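Type III restriction-modification enzyme EcoP15I Mod subunit (PDB 4ZCF) transfers a methyl group from S-adenosylmethionine to N6 of one adenine in the DNA site 5'-CAGCAG-3' and works with the Res subunit in DNA restriction. Local coordinates at residues Tyr484-Ile487 against Phe488-Thr491; Leu78-Lys82 against Thr83-Gln87; Ser168-His171 against Ser172-Leu175; Tyr121-Pro124 against Pro125-Thr128; Ser444-Thr447 against Ala448-Phe452. All coordinates share one frame; numbering follows the deposited sequence.

Overall arrangement
Interactions 3, 4 and 5 all belong to the DNA methylase part of the chain. Interaction 4 holds the predicted S-adenosylmethionine region. It touches interaction 3 through two probable hydrogen bonds, Ser-169 O to Asn-127 ND2 and Trp-174 NE1 to Pro-125 O, each 2.8 Å, and touches interaction 5 where Tyr-121 CD2 packs 3.5 Å from Thr-447 OG1. Interactions 1 and 5 have nearest atoms about 4 Å apart without touching. Interaction 2, on strand 76-80, lies far from interaction 4 (centres about 29 Å apart) but within about 6 Å, nearest atoms, of interaction 1. The nearest atoms of interaction 4 lie about 21 Å from the bound DNA, and those of interaction 2 about 38 Å.

Interaction 1: residues Tyr484-Ile487 against Phe488-Thr491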
loop_
_atom_site.group_PDB
_atom_site.type_symbol
_atom_site.label_atom_id
_atom_site.label_comp_id
_atom_site.label_asym_id
_atom_site.label_seq_id
_atom_site.Cartn_x
_atom_site.Cartn_y
_atom_site.Cartn_z
ATOM N N TYR A 484 35.490 -0.927 17.822
ATOM C CA TYR A 484 34.432 -1.053 16.819
ATOM C C TYR A 484 34.639 0.066 15.800
ATOM O O TYR A 484 34.211 1.203 16.029
ATOM C CB TYR A 484 33.043 -0.978 17.463
ATOM C CG TYR A 484 32.823 -1.971 18.581
ATOM C CD1 TYR A 484 32.443 -3.281 18.311
ATOM C CD2 TYR A 484 32.906 -1.578 19.912
ATOM C CE1 TYR A 484 32.194 -4.190 19.338
ATOM C CE2 TYR A 484 32.667 -2.478 20.946
ATOM C CZ TYR A 484 32.314 -3.786 20.655
ATOM O OH TYR A 484 32.099 -4.686 21.669
ATOM N N ASN A 485 35.361 -0.252 14.705
ATOM C CA ASN A 485 35.707 0.693 13.636
ATOM C C ASN A 485 34.546 0.990 12.674
ATOM O O ASN A 485 34.602 2.004 11.975
ATOM C CB ASN A 485 36.970 0.242 12.868
ATOM C CG ASN A 485 38.146 -0.092 13.759
ATOM O OD1 ASN A 485 38.742 0.778 14.411
ATOM N ND2 ASN A 485 38.484 -1.370 13.829
ATOM N N THR A 486 33.517 0.096 12.609
ATOM C CA THR A 486 32.308 0.275 11.781
ATOM C C THR A 486 31.033 0.020 12.595
ATOM O O THR A 486 31.090 -0.708 13.587
ATOM C CB THR A 486 32.353 -0.520 10.445
ATOM O OG1 THR A 486 32.227 -1.929 10.660
ATOM C CG2 THR A 486 33.581 -0.220 9.607
ATOM N N ILE A 487 29.883 0.628 12.179
ATOM C CA ILE A 487 28.556 0.461 12.818
ATOM C C ILE A 487 28.163 -1.018 12.735
ATOM O O ILE A 487 27.481 -1.530 13.626
ATOM C CB ILE A 487 27.423 1.346 12.182
ATOM C CG1 ILE A 487 27.895 2.718 11.665
ATOM C CG2 ILE A 487 26.158 1.449 13.097
ATOM C CD1 ILE A 487 28.274 3.801 12.754
ATOM N N PHE A 488 28.591 -1.693 11.642
ATOM C CA PHE A 488 28.334 -3.115 11.425
ATOM C C PHE A 488 28.921 -3.958 12.557
ATOM O O PHE A 488 28.285 -4.927 12.967
ATOM C CB PHE A 488 28.862 -3.588 10.055
ATOM C CG PHE A 488 28.601 -5.058 9.832
ATOM C CD1 PHE A 488 27.360 -5.500 9.367
ATOM C CD2 PHE A 488 29.568 -6.011 10.155
ATOM C CE1 PHE A 488 27.099 -6.863 9.212
ATOM C CE2 PHE A 488 29.299 -7.380 10.014
ATOM C CZ PHE A 488 28.071 -7.796 9.532
ATOM N N ASP A 489 30.131 -3.600 13.036
ATOM C CA ASP A 489 30.850 -4.291 14.107
ATOM C C ASP A 489 30.067 -4.274 15.420
ATOM O O ASP A 489 29.990 -5.310 16.086
ATOM C CB ASP A 489 32.252 -3.684 14.310
ATOM C CG ASP A 489 33.215 -3.858 13.159
ATOM O OD1 ASP A 489 33.180 -4.923 12.514
ATOM O OD2 ASP A 489 34.069 -2.963 12.962
ATOM N N LEU A 490 29.461 -3.111 15.764
ATOM C CA LEU A 490 28.620 -2.914 16.958
ATOM C C LEU A 490 27.338 -3.691 16.825
ATOM O O LEU A 490 26.839 -4.226 17.824
ATOM C CB LEU A 490 28.237 -1.453 17.130
ATOM C CG LEU A 490 29.300 -0.481 17.529
ATOM C CD1 LEU A 490 29.043 0.841 16.845
ATOM C CD2 LEU A 490 29.370 -0.330 19.067
ATOM N N THR A 491 26.771 -3.698 15.594
ATOM C CA THR A 491 25.545 -4.410 15.247
ATOM C C THR A 491 25.763 -5.894 15.408
ATOM O O THR A 491 24.957 -6.527 16.076
ATOM C CB THR A 491 25.052 -4.007 13.840
ATOM O OG1 THR A 491 24.833 -2.598 13.845
ATOM C CG2 THR A 491 23.774 -4.744 13.416
#
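Thr-486 and Asp-489 are joined by hydrogen bonds across the first turn of helix 487-500, with Thr-486 as N-cap. Thr-486 N donates to Asp-489 OD2 at 3.1 Å, reaching the oxygen from above the carboxylate plane, 37° out of it. In the other direction Asp-489 N gives Thr-486 O only a weak bond, bent to 130°. Of a capping box just the return half, from the N-cap amide to the aspartate, is present; the threonine hydroxyl is bonded to Asp-470 OD1 instead, so the reciprocal box is not complete. At the next residue, Ile-487 O accepts from Thr-491 N at 3.0 Å, an i to i+4 helical bond.

Apolar packing links Tyr-484 to Leu-490. With chi1 at -54° the tyrosine ring lies anti to its own carbonyl carbon, and its face receives a CH-pi contact: Leu-490 CD2 is 4.1 Å from the ring centroid, displaced toward the rim. Nearer the backbone, Tyr-484 CB lies 3.8 Å from Leu-490 CG. Phe-488 instead sends its ring away, onto Leu-97 and Lys-99 of strand 96-99.

The chemistry implies a helix start tied by a polar bond at the cap and by apolar packing of Tyr-484 on Leu-490, where the negative carboxylate of Asp-489 is probably well placed toward the positive end of the helix dipole.

Interaction 2: residues Leu78-Lys82 against Thr83-Gln87; sequences LAEDK and THNQQ
Asp-81 caps the short helix 82-86: its OD1 accepts from His-84 N at 3.2 Å along a nearly straight N-H line of 170°. The amide arrives from well above the carboxylate plane, 51° out of it. A chi1 of -175° swings the carboxylate away from the aspartate's own amide and toward the helix start, while OD2 forms a salt bridge with Lys-492. The backbone carbonyl of the same residue also closes the first turn, Asp-81 O taking Asn-85 N at 2.9 Å.

Asn-85 adds a side-chain grip. Its ND2 donates to Glu-80 OE1 over 2.8 Å, on the anti side of the carboxylate and close to the amide's own plane. The other end of the amide, OD1, accepts from Val-509 N.

Lys-82 serves both ways. Its carbonyl O accepts from Gln-86 N at 3.2 Å, and its chain bends at chi2, bringing NZ back to Glu-80 OE2 in a salt bridge of 2.9 Å. Each oxygen of Glu-80 is therefore engaged, and an alanine here would probably leave Lys-82 NZ without this counter-charge and Asn-85 ND2 without this acceptor, the amide then held mainly by its OD1 bond.

The arrangement is a classic N-cap at a strand-to-helix junction, leading from strand 76-80, outermost within this chain in the large mixed sheet, directly into a short helix of little more than one turn.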
loop_
_atom_site.group_PDB
_atom_site.type_symbol
_atom_site.label_atom_id
_atom_site.label_comp_id
_atom_site.label_asym_id
_atom_site.label_seq_id
_atom_site.Cartn_x
_atom_site.Cartn_y
_atom_site.Cartn_z
ATOM N N LEU A 78 28.178 -12.013 -3.177
ATOM C CA LEU A 78 27.912 -12.273 -1.774
ATOM C C LEU A 78 28.730 -13.474 -1.289
ATOM O O LEU A 78 28.944 -14.432 -2.030
ATOM C CB LEU A 78 26.406 -12.517 -1.526
ATOM C CG LEU A 78 25.949 -12.392 -0.061
ATOM C CD1 LEU A 78 25.734 -10.950 0.319
ATOM C CD2 LEU A 78 24.735 -13.224 0.207
ATOM N N ALA A 79 29.196 -13.396 -0.045
ATOM C CA ALA A 79 29.942 -14.456 0.604
ATOM C C ALA A 79 29.604 -14.446 2.071
ATOM O O ALA A 79 29.154 -13.427 2.592
ATOM C CB ALA A 79 31.433 -14.264 0.408
ATOM N N GLU A 80 29.831 -15.596 2.726
ATOM C CA GLU A 80 29.612 -15.871 4.143
ATOM C C GLU A 80 30.766 -15.407 4.977
ATOM O O GLU A 80 31.888 -15.335 4.487
ATOM C CB GLU A 80 29.613 -17.388 4.356
ATOM C CG GLU A 80 28.441 -18.149 3.809
ATOM C CD GLU A 80 28.430 -19.563 4.343
ATOM O OE1 GLU A 80 27.889 -19.782 5.451
ATOM O OE2 GLU A 80 29.008 -20.445 3.670
ATOM N N ASP A 81 30.516 -15.225 6.283
ATOM C CA ASP A 81 31.572 -15.042 7.272
ATOM C C ASP A 81 31.705 -16.478 7.757
ATOM O O ASP A 81 30.914 -16.908 8.607
ATOM C CB ASP A 81 31.169 -14.114 8.435
ATOM C CG ASP A 81 32.305 -13.828 9.407
ATOM O OD1 ASP A 81 33.051 -14.769 9.747
ATOM O OD2 ASP A 81 32.444 -12.669 9.825
ATOM N N LYS A 82 32.618 -17.248 7.121
ATOM C CA LYS A 82 32.849 -18.682 7.396
ATOM C C LYS A 82 33.124 -18.981 8.867
ATOM O O LYS A 82 32.557 -19.936 9.382
ATOM C CB LYS A 82 33.948 -19.284 6.486
ATOM C CG LYS A 82 33.716 -19.126 4.973
ATOM C CD LYS A 82 32.732 -20.143 4.390
ATOM C CE LYS A 82 32.378 -19.824 2.951
ATOM N NZ LYS A 82 31.550 -20.896 2.326
ATOM N N THR A 83 33.960 -18.152 9.546
ATOM C CA THR A 83 34.297 -18.308 10.973
ATOM C C THR A 83 32.993 -18.258 11.806
ATOM O O THR A 83 32.636 -19.261 12.443
ATOM C CB THR A 83 35.370 -17.274 11.425
ATOM O OG1 THR A 83 36.424 -17.199 10.465
ATOM C CG2 THR A 83 35.965 -17.597 12.797
ATOM N N HIS A 84 32.256 -17.119 11.717
ATOM C CA HIS A 84 30.978 -16.905 12.389
ATOM C C HIS A 84 29.933 -18.022 12.107
ATOM O O HIS A 84 29.371 -18.576 13.048
ATOM C CB HIS A 84 30.403 -15.493 12.075
ATOM C CG HIS A 84 29.192 -15.132 12.903
ATOM N ND1 HIS A 84 29.300 -14.360 14.050
ATOM C CD2 HIS A 84 27.900 -15.502 12.755
ATOM C CE1 HIS A 84 28.082 -14.275 14.540
ATOM N NE2 HIS A 84 27.211 -14.950 13.801
ATOM N N ASN A 85 29.674 -18.341 10.839
ATOM C CA ASN A 85 28.639 -19.323 10.482
ATOM C C ASN A 85 28.883 -20.756 10.919
ATOM O O ASN A 85 27.917 -21.497 11.115
ATOM C CB ASN A 85 28.271 -19.239 9.000
ATOM C CG ASN A 85 27.906 -17.858 8.536
ATOM O OD1 ASN A 85 27.641 -16.959 9.327
ATOM N ND2 ASN A 85 27.927 -17.646 7.238
ATOM N N GLN A 86 30.156 -21.146 11.072
ATOM C CA GLN A 86 30.563 -22.500 11.477
ATOM C C GLN A 86 30.465 -22.726 12.993
ATOM O O GLN A 86 30.538 -23.879 13.441
ATOM C CB GLN A 86 31.973 -22.852 10.942
ATOM C CG GLN A 86 31.976 -23.290 9.473
ATOM C CD GLN A 86 33.230 -24.047 9.075
ATOM O OE1 GLN A 86 33.525 -25.141 9.584
ATOM N NE2 GLN A 86 33.969 -23.507 8.110
ATOM N N GLN A 87 30.293 -21.640 13.783
ATOM C CA GLN A 87 30.141 -21.760 15.232
ATOM C C GLN A 87 28.828 -22.465 15.534
ATOM O O GLN A 87 27.854 -22.280 14.807
ATOM C CB GLN A 87 30.291 -20.411 15.952
ATOM C CG GLN A 87 31.744 -19.948 15.965
ATOM C CD GLN A 87 31.952 -18.670 16.720
ATOM O OE1 GLN A 87 31.874 -18.634 17.954
ATOM N NE2 GLN A 87 32.292 -17.603 16.006
#

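Interaction 3: residues Ser168-His171 against Ser172-Leu175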
loop_
_atom_site.group_PDB
_atom_site.type_symbol
_atom_site.label_atom_id
_atom_site.label_comp_id
_atom_site.label_asym_id
_atom_site.label_seq_id
_atom_site.Cartn_x
_atom_site.Cartn_y
_atom_site.Cartn_z
ATOM N N SER A 168 24.119 17.415 -0.024
ATOM C CA SER A 168 22.700 17.806 -0.038
ATOM C C SER A 168 21.856 17.111 1.034
ATOM O O SER A 168 21.914 15.892 1.166
ATOM C CB SER A 168 22.091 17.565 -1.413
ATOM O OG SER A 168 20.748 18.016 -1.467
ATOM N N SER A 169 21.033 17.886 1.765
ATOM C CA SER A 169 20.133 17.370 2.813
ATOM C C SER A 169 18.653 17.857 2.657
ATOM O O SER A 169 17.905 17.933 3.640
ATOM C CB SER A 169 20.690 17.685 4.200
ATOM O OG SER A 169 20.629 19.074 4.471
ATOM N N SER A 170 18.239 18.143 1.402
ATOM C CA SER A 170 16.906 18.620 1.043
ATOM C C SER A 170 15.908 17.446 0.931
ATOM O O SER A 170 16.306 16.284 0.985
ATOM C CB SER A 170 16.984 19.373 -0.279
ATOM O OG SER A 170 17.239 18.457 -1.330
ATOM N N HIS A 171 14.620 17.755 0.751
ATOM C CA HIS A 171 13.557 16.768 0.588
ATOM C C HIS A 171 13.801 15.928 -0.644
ATOM O O HIS A 171 13.629 14.711 -0.595
ATOM C CB HIS A 171 12.187 17.460 0.480
ATOM C CG HIS A 171 11.716 18.120 1.737
ATOM N ND1 HIS A 171 11.372 17.382 2.849
ATOM C CD2 HIS A 171 11.445 19.421 1.976
ATOM C CE1 HIS A 171 10.964 18.259 3.749
ATOM N NE2 HIS A 171 10.990 19.500 3.266
ATOM N N SER A 172 14.218 16.562 -1.747
ATOM C CA SER A 172 14.533 15.872 -3.004
ATOM C C SER A 172 15.725 14.924 -2.863
ATOM O O SER A 172 15.654 13.813 -3.377
ATOM C CB SER A 172 14.717 16.855 -4.155
ATOM O OG SER A 172 15.633 17.887 -3.848
ATOM N N ALA A 173 16.798 15.334 -2.131
ATOM C CA ALA A 173 17.969 14.479 -1.869
ATOM C C ALA A 173 17.520 13.268 -1.044
ATOM O O ALA A 173 17.817 12.113 -1.415
ATOM C CB ALA A 173 19.042 15.257 -1.131
ATOM N N TRP A 174 16.701 13.533 0.016
ATOM C CA TRP A 174 16.111 12.486 0.864
ATOM C C TRP A 174 15.230 11.517 0.070
ATOM O O TRP A 174 15.372 10.314 0.240
ATOM C CB TRP A 174 15.369 13.088 2.058
ATOM C CG TRP A 174 15.049 12.076 3.123
ATOM C CD1 TRP A 174 15.842 11.715 4.176
ATOM C CD2 TRP A 174 13.842 11.289 3.237
ATOM N NE1 TRP A 174 15.201 10.770 4.952
ATOM C CE2 TRP A 174 13.977 10.477 4.388
ATOM C CE3 TRP A 174 12.654 11.204 2.482
ATOM C CZ2 TRP A 174 12.968 9.590 4.804
ATOM C CZ3 TRP A 174 11.662 10.311 2.880
ATOM C CH2 TRP A 174 11.811 9.535 4.037
ATOM N N LEU A 175 14.372 12.026 -0.839
ATOM C CA LEU A 175 13.505 11.190 -1.693
ATOM C C LEU A 175 14.300 10.371 -2.716
ATOM O O LEU A 175 13.914 9.243 -3.033
ATOM C CB LEU A 175 12.424 12.028 -2.381
ATOM C CG LEU A 175 11.346 12.684 -1.478
ATOM C CD1 LEU A 175 10.615 13.776 -2.231
ATOM C CD2 LEU A 175 10.316 11.679 -0.979
#
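Trp-174 CB lies 3.6 Å from the carbonyl O of His-171, while the two rings leave for separate neighbours. The imidazole meets the ring of Tyr-56 of the second subunit with planes about 45° apart, and its edge nitrogens are both bonded, ND1 to Glu-203 and NE2 to Glu-217 of the second subunit. The indole stands edge-to-face with Phe-133, its NE1 donating to Pro-125 O.

Ser-170 is the N-cap of helix 171-188. Its chi1 of 70° puts OG between the backbone N and the carbonyl carbon, where it shares a hydrogen bond of 3.0 Å with Ser-172 OG; either hydroxyl may donate. The helix proper begins with Trp-174 N to Ser-170 O at 2.9 Å, at a nearly straight 168°, followed by Leu-175 N to His-171 O at 2.8 Å. Ala-173 CB is near Ser-168 OG, at 3.3 Å.

Placed in the fold, this helix start is bordered by several elements: Leu-175 reaches helix 204-215 and strand 57-60, Ala-173 lies on Phe-163 of helix 154-164, and the second subunit comes up to the helix end, where its Glu-54 accepts a hydrogen bond from His-171 N.

Interaction 4: residues Tyr121-Pro124 against Pro125-Thr128; sequences YIDP and PYNT
Pro-124 and Pro-125 follow each other through a trans peptide, their CA atoms 3.8 Å apart, just past the end of strand 117-122. Both prolines have extended backbone angles, with psi reaching 169° at Pro-124, and the chain runs on in a polyproline-like shape. Neither proline has an amide hydrogen to give, and no hydrogen bond links the two segments; the polar bonds of the extended segment go to partners outside it. The spacing of the two rings, Pro-124 CB lying 3.4 Å from Pro-125 CD, follows largely from the trans link between them.

Tyr-126 supplies the principal side-chain contact. Its CG lies anti to the carbonyl carbon (chi1 -68°), which folds the ring back along the preceding residues instead of onward with the chain. Ring atom CD1 then comes within 3.3 Å of Pro-124 O, and CE1 within 3.3 Å of Asp-123 OD1. Aspartate and tyrosine side chains cross at about a right angle, with the carboxylate and ring planes 68° apart, a non-stacked approach. Both polar ends have stronger partners outside the segment: Asp-123 OD2 forms a salt bridge with Lys-418 NZ, and Tyr-126 OH is hydrogen-bonded to Glu-242 OE2. These outside bonds anchor the polar ends of both residues.

The sequence Asp-Pro-Pro-Tyr is the signature known as motif IV of amino-methyltransferases acting on adenine. In relatives it lines the pocket for the flipped base beside the cofactor, consistent with the S-adenosylmethionine binding predicted for residues 123-126.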
loop_
_atom_site.group_PDB
_atom_site.type_symbol
_atom_site.label_atom_id
_atom_site.label_comp_id
_atom_site.label_asym_id
_atom_site.label_seq_id
_atom_site.Cartn_x
_atom_site.Cartn_y
_atom_site.Cartn_z
ATOM N N TYR A 121 10.152 -3.760 8.796
ATOM C CA TYR A 121 10.209 -2.639 9.722
ATOM C C TYR A 121 11.492 -1.913 9.408
ATOM O O TYR A 121 12.531 -2.541 9.361
ATOM C CB TYR A 121 10.184 -3.032 11.220
ATOM C CG TYR A 121 10.398 -1.799 12.084
ATOM C CD1 TYR A 121 9.431 -0.791 12.145
ATOM C CD2 TYR A 121 11.636 -1.542 12.667
ATOM C CE1 TYR A 121 9.663 0.397 12.831
ATOM C CE2 TYR A 121 11.893 -0.333 13.313
ATOM C CZ TYR A 121 10.891 0.617 13.419
ATOM O OH TYR A 121 11.122 1.794 14.072
ATOM N N ILE A 122 11.441 -0.612 9.204
ATOM C CA ILE A 122 12.650 0.185 8.956
ATOM C C ILE A 122 12.652 1.489 9.739
ATOM O O ILE A 122 11.611 2.109 9.901
ATOM C CB ILE A 122 13.060 0.405 7.453
ATOM C CG1 ILE A 122 11.909 0.870 6.561
ATOM C CG2 ILE A 122 13.822 -0.779 6.889
ATOM C CD1 ILE A 122 12.399 1.756 5.352
ATOM N N ASP A 123 13.831 1.886 10.244
ATOM C CA ASP A 123 14.014 3.166 10.919
ATOM C C ASP A 123 15.020 3.942 10.052
ATOM O O ASP A 123 16.231 3.844 10.248
ATOM C CB ASP A 123 14.458 2.980 12.369
ATOM C CG ASP A 123 14.809 4.231 13.147
ATOM O OD1 ASP A 123 14.226 5.296 12.856
ATOM O OD2 ASP A 123 15.600 4.124 14.116
ATOM N N PRO A 124 14.541 4.631 8.999
ATOM C CA PRO A 124 15.474 5.330 8.115
ATOM C C PRO A 124 15.977 6.615 8.759
ATOM O O PRO A 124 15.447 7.012 9.795
ATOM C CB PRO A 124 14.622 5.604 6.875
ATOM C CG PRO A 124 13.257 5.806 7.407
ATOM C CD PRO A 124 13.143 4.834 8.566
ATOM N N PRO A 125 17.001 7.282 8.206
ATOM C CA PRO A 125 17.372 8.582 8.783
ATOM C C PRO A 125 16.209 9.555 8.543
ATOM O O PRO A 125 15.556 9.546 7.480
ATOM C CB PRO A 125 18.647 8.979 8.028
ATOM C CG PRO A 125 18.628 8.195 6.753
ATOM C CD PRO A 125 17.770 6.968 6.975
ATOM N N TYR A 126 15.873 10.313 9.585
ATOM C CA TYR A 126 14.818 11.308 9.573
ATOM C C TYR A 126 15.509 12.522 8.927
ATOM O O TYR A 126 16.720 12.461 8.682
ATOM C CB TYR A 126 14.446 11.615 11.031
ATOM C CG TYR A 126 13.770 10.509 11.827
ATOM C CD1 TYR A 126 13.603 9.233 11.292
ATOM C CD2 TYR A 126 13.292 10.743 13.117
ATOM C CE1 TYR A 126 13.026 8.205 12.035
ATOM C CE2 TYR A 126 12.662 9.734 13.851
ATOM C CZ TYR A 126 12.524 8.469 13.303
ATOM O OH TYR A 126 11.942 7.459 14.032
ATOM N N ASN A 127 14.835 13.600 8.609
ATOM C CA ASN A 127 15.721 14.638 8.049
ATOM C C ASN A 127 15.704 15.834 8.973
ATOM O O ASN A 127 15.388 16.959 8.588
ATOM C CB ASN A 127 15.433 14.926 6.572
ATOM C CG ASN A 127 16.489 15.644 5.779
ATOM O OD1 ASN A 127 17.561 16.032 6.253
ATOM N ND2 ASN A 127 16.145 15.934 4.549
ATOM N N THR A 128 16.023 15.521 10.235
ATOM C CA THR A 128 16.080 16.332 11.446
ATOM C C THR A 128 16.800 17.657 11.271
ATOM O O THR A 128 16.380 18.659 11.861
ATOM C CB THR A 128 16.679 15.457 12.576
ATOM O OG1 THR A 128 15.715 14.481 13.032
ATOM C CG2 THR A 128 17.183 16.257 13.732
#

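Interaction 5: residues Ser444-Thr447 against Ala448-Phe452; sequences SGTT and AHTVF
Gly-445 opens helix 446-455, the crossover helix of the beta-alpha-beta unit between strands 434-439 and 461-468, and its carbonyl makes the first helical bond: His-449 N donates to Gly-445 O at 3.0 Å with an angle of 164°. As N-cap the glycine has a positive phi of 102°, a conformation in which a CB would press on the carbonyl O of Ser-444. Ala-448 CB rests 3.4 Å from Gly-445 O.

At the next residue, Thr-446 O is gripped twice by Thr-450. Thr-450 N reaches it at 3.0 Å and Thr-450 OG1 at 2.8 Å, from opposite faces of the carbonyl plane. The hydroxyl gets there because OG1 stands anti to its own carbonyl carbon (chi1 -63°), tipped back along the helix; Ile-420 O is a weak competing acceptor for the same proton. Valine in place of Thr-450 would remove that OG1 donor, and Thr-446 O would probably be left with the amide alone on one face.

Val-451 N continues the series to Thr-447 O over 3.1 Å, and Val-451 CG2 lies 3.4 Å from that same oxygen. The Thr-447 hydroxyl itself bonds to Asp-439 OD2, at the end of the first strand.

A strand, a glycine-bearing turn and a helix begun by Gly-Thr-Thr form the arrangement of the first conserved motif of the Rossmann-like methyltransferase fold, which in relatives binds S-adenosylmethionine.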
loop_
_atom_site.group_PDB
_atom_site.type_symbol
_atom_site.label_atom_id
_atom_site.label_comp_id
_atom_site.label_asym_id
_atom_site.label_seq_id
_atom_site.Cartn_x
_atom_site.Cartn_y
_atom_site.Cartn_z
ATOM N N SER A 444 21.177 -0.438 15.417
ATOM C CA SER A 444 21.807 -1.075 16.559
ATOM C C SER A 444 21.541 -2.573 16.625
ATOM O O SER A 444 22.221 -3.256 17.385
ATOM C CB SER A 444 21.347 -0.401 17.852
ATOM O OG SER A 444 19.945 -0.214 17.959
ATOM N N GLY A 445 20.564 -3.061 15.842
ATOM C CA GLY A 445 20.134 -4.456 15.801
ATOM C C GLY A 445 18.847 -4.754 16.555
ATOM O O GLY A 445 18.516 -5.919 16.811
ATOM N N THR A 446 18.096 -3.702 16.906
ATOM C CA THR A 446 16.824 -3.753 17.650
ATOM C C THR A 446 15.800 -4.771 17.148
ATOM O O THR A 446 15.204 -5.475 17.973
ATOM C CB THR A 446 16.209 -2.365 17.701
ATOM O OG1 THR A 446 17.217 -1.418 18.061
ATOM C CG2 THR A 446 14.994 -2.293 18.604
ATOM N N THR A 447 15.547 -4.805 15.820
ATOM C CA THR A 447 14.538 -5.705 15.237
ATOM C C THR A 447 14.928 -7.162 15.409
ATOM O O THR A 447 14.097 -7.992 15.734
ATOM C CB THR A 447 14.223 -5.302 13.770
ATOM O OG1 THR A 447 13.943 -3.915 13.729
ATOM C CG2 THR A 447 13.032 -6.017 13.217
ATOM N N ALA A 448 16.202 -7.458 15.180
ATOM C CA ALA A 448 16.802 -8.778 15.299
ATOM C C ALA A 448 16.683 -9.247 16.745
ATOM O O ALA A 448 16.196 -10.341 16.977
ATOM C CB ALA A 448 18.255 -8.708 14.861
ATOM N N HIS A 449 17.015 -8.365 17.706
ATOM C CA HIS A 449 16.923 -8.615 19.141
ATOM C C HIS A 449 15.477 -8.966 19.508
ATOM O O HIS A 449 15.236 -9.992 20.147
ATOM C CB HIS A 449 17.443 -7.397 19.929
ATOM C CG HIS A 449 17.628 -7.629 21.404
ATOM N ND1 HIS A 449 18.394 -6.762 22.180
ATOM C CD2 HIS A 449 17.125 -8.599 22.210
ATOM C CE1 HIS A 449 18.318 -7.221 23.417
ATOM N NE2 HIS A 449 17.583 -8.335 23.483
ATOM N N THR A 450 14.521 -8.146 19.053
ATOM C CA THR A 450 13.087 -8.326 19.242
ATOM C C THR A 450 12.639 -9.712 18.760
ATOM O O THR A 450 11.784 -10.310 19.395
ATOM C CB THR A 450 12.354 -7.166 18.541
ATOM O OG1 THR A 450 12.712 -5.922 19.166
ATOM C CG2 THR A 450 10.853 -7.338 18.532
ATOM N N VAL A 451 13.215 -10.233 17.661
ATOM C CA VAL A 451 12.896 -11.582 17.154
ATOM C C VAL A 451 13.427 -12.645 18.149
ATOM O O VAL A 451 12.699 -13.592 18.455
ATOM C CB VAL A 451 13.326 -11.821 15.671
ATOM C CG1 VAL A 451 13.124 -13.269 15.261
ATOM C CG2 VAL A 451 12.555 -10.895 14.718
ATOM N N PHE A 452 14.649 -12.438 18.715
ATOM C CA PHE A 452 15.218 -13.337 19.741
ATOM C C PHE A 452 14.266 -13.425 20.937
ATOM O O PHE A 452 13.858 -14.535 21.271
ATOM C CB PHE A 452 16.645 -12.918 20.183
ATOM C CG PHE A 452 17.767 -13.094 19.168
ATOM C CD1 PHE A 452 17.830 -14.227 18.356
ATOM C CD2 PHE A 452 18.794 -12.157 19.070
ATOM C CE1 PHE A 452 18.895 -14.422 17.469
ATOM C CE2 PHE A 452 19.846 -12.341 18.160
ATOM C CZ PHE A 452 19.886 -13.475 17.368
#